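Local atomic coordinates of amorpha-4,11-diene synthase (Artemisia annua, PDB entry 4GAX), a protein that probably cyclises farnesyl diphosphate to a sesquiterpene, as an engineered alpha-bisabolol synthase variant. Residues E365-L368 / A369-K373. Sequence-based numbering, arbitrary orientation.
Sequences EEIL and AKEGK
Glu371 turns its CG anti to its own carbonyl carbon (chi1 -80°) and then runs extended, which lays its carboxylate back along the last turn of helix 351-370, between the branches of Ile367 and Leu368. Ile367 lies side by side with it, and its CG2, itself anti to the backbone N, is only loosely near Glu371 OE2 at 4.2 Å. Leu368 comes in aslant, its CD2 lying against Glu371 OE1 at 3.9 Å. Beneath them the helix is ending. Glu371 N still makes a regular helical bond to Ile367 O, and Ala369 N reaches Glu365 O at 2.9 Å. Gly372 then takes positive phi (75°), and the chain closes in a Schellman motif: Lys373 N bonds Leu368 O at 2.7 Å, nearly straight at hydrogen (163°), while Gly372 N returns a weak bond to Ala369 O. The same reversal sets Lys373 CB 3.6 Å from Leu368 O, whereas its bent chain carries the amine away. Lys373 is also the N-cap residue of helix 374-399, and that helix's Phe377 touches the buried Leu368 side chain, with Ser431 packing there too. The Lys373 bond thus gives the Leu368 carbonyl a short partner that approaches from above its plane, closing the turn where helix 351-370 ends and helix 374-399 is about to begin; the Glu371 carboxylate meets the Ile367 and Leu368 methyls by loose van der Waals contact.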
ATOM      1  N   GLU A 365     -11.555  17.482  13.671  1.00 26.77           N
ATOM      2  CA  GLU A 365     -11.846  18.871  13.324  1.00 24.83           C
ATOM      3  C   GLU A 365     -11.274  19.809  14.383  1.00 28.42           C
ATOM      4  O   GLU A 365     -10.755  20.887  14.059  1.00 25.75           O
ATOM      5  CB  GLU A 365     -13.360  19.083  13.228  1.00 25.51           C
ATOM      6  CG  GLU A 365     -13.759  20.523  12.901  1.00 31.97           C
ATOM      7  CD  GLU A 365     -15.253  20.696  12.653  1.00 42.86           C
ATOM      8  OE1 GLU A 365     -16.035  19.777  12.980  1.00 42.09           O
ATOM      9  OE2 GLU A 365     -15.647  21.762  12.132  1.00 51.51           O
ATOM     10  N   GLU A 366     -11.393  19.403  15.648  1.00 23.65           N
ATOM     11  CA  GLU A 366     -10.891  20.204  16.772  1.00 26.17           C
ATOM     12  C   GLU A 366      -9.371  20.205  16.793  1.00 26.98           C
ATOM     13  O   GLU A 366      -8.753  21.236  17.076  1.00 26.21           O
ATOM     14  CB  GLU A 366     -11.458  19.685  18.102  1.00 27.75           C
ATOM     15  CG  GLU A 366     -12.957  19.980  18.263  1.00 27.82           C
ATOM     16  CD  GLU A 366     -13.572  19.341  19.516  1.00 45.82           C
ATOM     17  OE1 GLU A 366     -12.924  18.460  20.141  1.00 45.44           O
ATOM     18  OE2 GLU A 366     -14.713  19.720  19.873  1.00 45.23           O
ATOM     19  N   ILE A 367      -8.770  19.049  16.501  1.00 21.87           N
ATOM     20  CA  ILE A 367      -7.313  18.942  16.416  1.00 25.91           C
ATOM     21  C   ILE A 367      -6.769  19.856  15.321  1.00 38.16           C
ATOM     22  O   ILE A 367      -5.812  20.610  15.552  1.00 31.15           O
ATOM     23  CB  ILE A 367      -6.859  17.478  16.176  1.00 29.66           C
ATOM     24  CG1 ILE A 367      -7.015  16.657  17.458  1.00 30.79           C
ATOM     25  CG2 ILE A 367      -5.411  17.423  15.706  1.00 29.24           C
ATOM     26  CD1 ILE A 367      -6.848  15.134  17.261  1.00 28.97           C
ATOM     27  N   LEU A 368      -7.390  19.808  14.140  1.00 27.62           N
ATOM     28  CA  LEU A 368      -6.942  20.631  13.020  1.00 25.63           C
ATOM     29  C   LEU A 368      -7.198  22.119  13.241  1.00 33.68           C
ATOM     30  O   LEU A 368      -6.352  22.942  12.889  1.00 38.12           O
ATOM     31  CB  LEU A 368      -7.546  20.162  11.689  1.00 21.95           C
ATOM     32  CG  LEU A 368      -7.037  18.776  11.294  1.00 22.00           C
ATOM     33  CD1 LEU A 368      -7.630  18.323   9.956  1.00 22.44           C
ATOM     34  CD2 LEU A 368      -5.521  18.776  11.231  1.00 34.72           C
ATOM     35  N   ALA A 369      -8.347  22.469  13.826  1.00 27.26           N
ATOM     36  CA  ALA A 369      -8.632  23.876  14.117  1.00 34.01           C
ATOM     37  C   ALA A 369      -7.571  24.484  15.045  1.00 40.40           C
ATOM     38  O   ALA A 369      -7.213  25.662  14.916  1.00 36.83           O
ATOM     39  CB  ALA A 369     -10.026  24.039  14.713  1.00 38.64           C
ATOM     40  N   LYS A 370      -7.073  23.677  15.981  1.00 32.73           N
ATOM     41  CA  LYS A 370      -6.070  24.151  16.928  1.00 43.78           C
ATOM     42  C   LYS A 370      -4.743  24.416  16.207  1.00 46.85           C
ATOM     43  O   LYS A 370      -4.069  25.414  16.473  1.00 42.50           O
ATOM     44  CB  LYS A 370      -5.900  23.157  18.082  1.00 40.34           C
ATOM     45  CG  LYS A 370      -4.606  23.334  18.863  1.00 49.18           C
ATOM     46  CD  LYS A 370      -4.848  23.595  20.342  1.00 54.92           C
ATOM     47  CE  LYS A 370      -3.533  23.953  21.045  1.00 58.09           C
ATOM     48  NZ  LYS A 370      -3.209  23.053  22.193  1.00 59.08           N
ATOM     49  N   GLU A 371      -4.400  23.540  15.264  1.00 39.36           N
ATOM     50  CA  GLU A 371      -3.204  23.713  14.431  1.00 41.92           C
ATOM     51  C   GLU A 371      -3.392  24.770  13.337  1.00 43.72           C
ATOM     52  O   GLU A 371      -2.493  25.008  12.535  1.00 55.94           O
ATOM     53  CB  GLU A 371      -2.758  22.364  13.839  1.00 37.48           C
ATOM     54  CG  GLU A 371      -1.965  21.502  14.837  1.00 50.21           C
ATOM     55  CD  GLU A 371      -2.034  19.998  14.560  1.00 59.96           C
ATOM     56  OE1 GLU A 371      -2.482  19.591  13.465  1.00 61.10           O
ATOM     57  OE2 GLU A 371      -1.639  19.214  15.455  1.00 61.82           O
ATOM     58  N   GLY A 372      -4.563  25.402  13.318  1.00 40.37           N
ATOM     59  CA  GLY A 372      -4.883  26.429  12.341  1.00 44.49           C
ATOM     60  C   GLY A 372      -5.183  25.864  10.961  1.00 45.15           C
ATOM     61  O   GLY A 372      -5.020  26.553   9.952  1.00 41.78           O
ATOM     62  N   LYS A 373      -5.641  24.616  10.912  1.00 30.53           N
ATOM     63  CA  LYS A 373      -5.842  23.944   9.632  1.00 34.52           C
ATOM     64  C   LYS A 373      -7.288  23.551   9.362  1.00 34.52           C
ATOM     65  O   LYS A 373      -7.556  22.470   8.833  1.00 28.59           O
ATOM     66  CB  LYS A 373      -4.932  22.727   9.536  1.00 27.94           C
ATOM     67  CG  LYS A 373      -3.470  23.117   9.345  1.00 44.01           C
ATOM     68  CD  LYS A 373      -2.523  22.114   9.964  1.00 37.97           C
ATOM     69  CE  LYS A 373      -1.091  22.652   9.890  1.00 50.43           C
ATOM     70  NZ  LYS A 373      -0.134  21.808  10.665  1.00 63.61           N
TER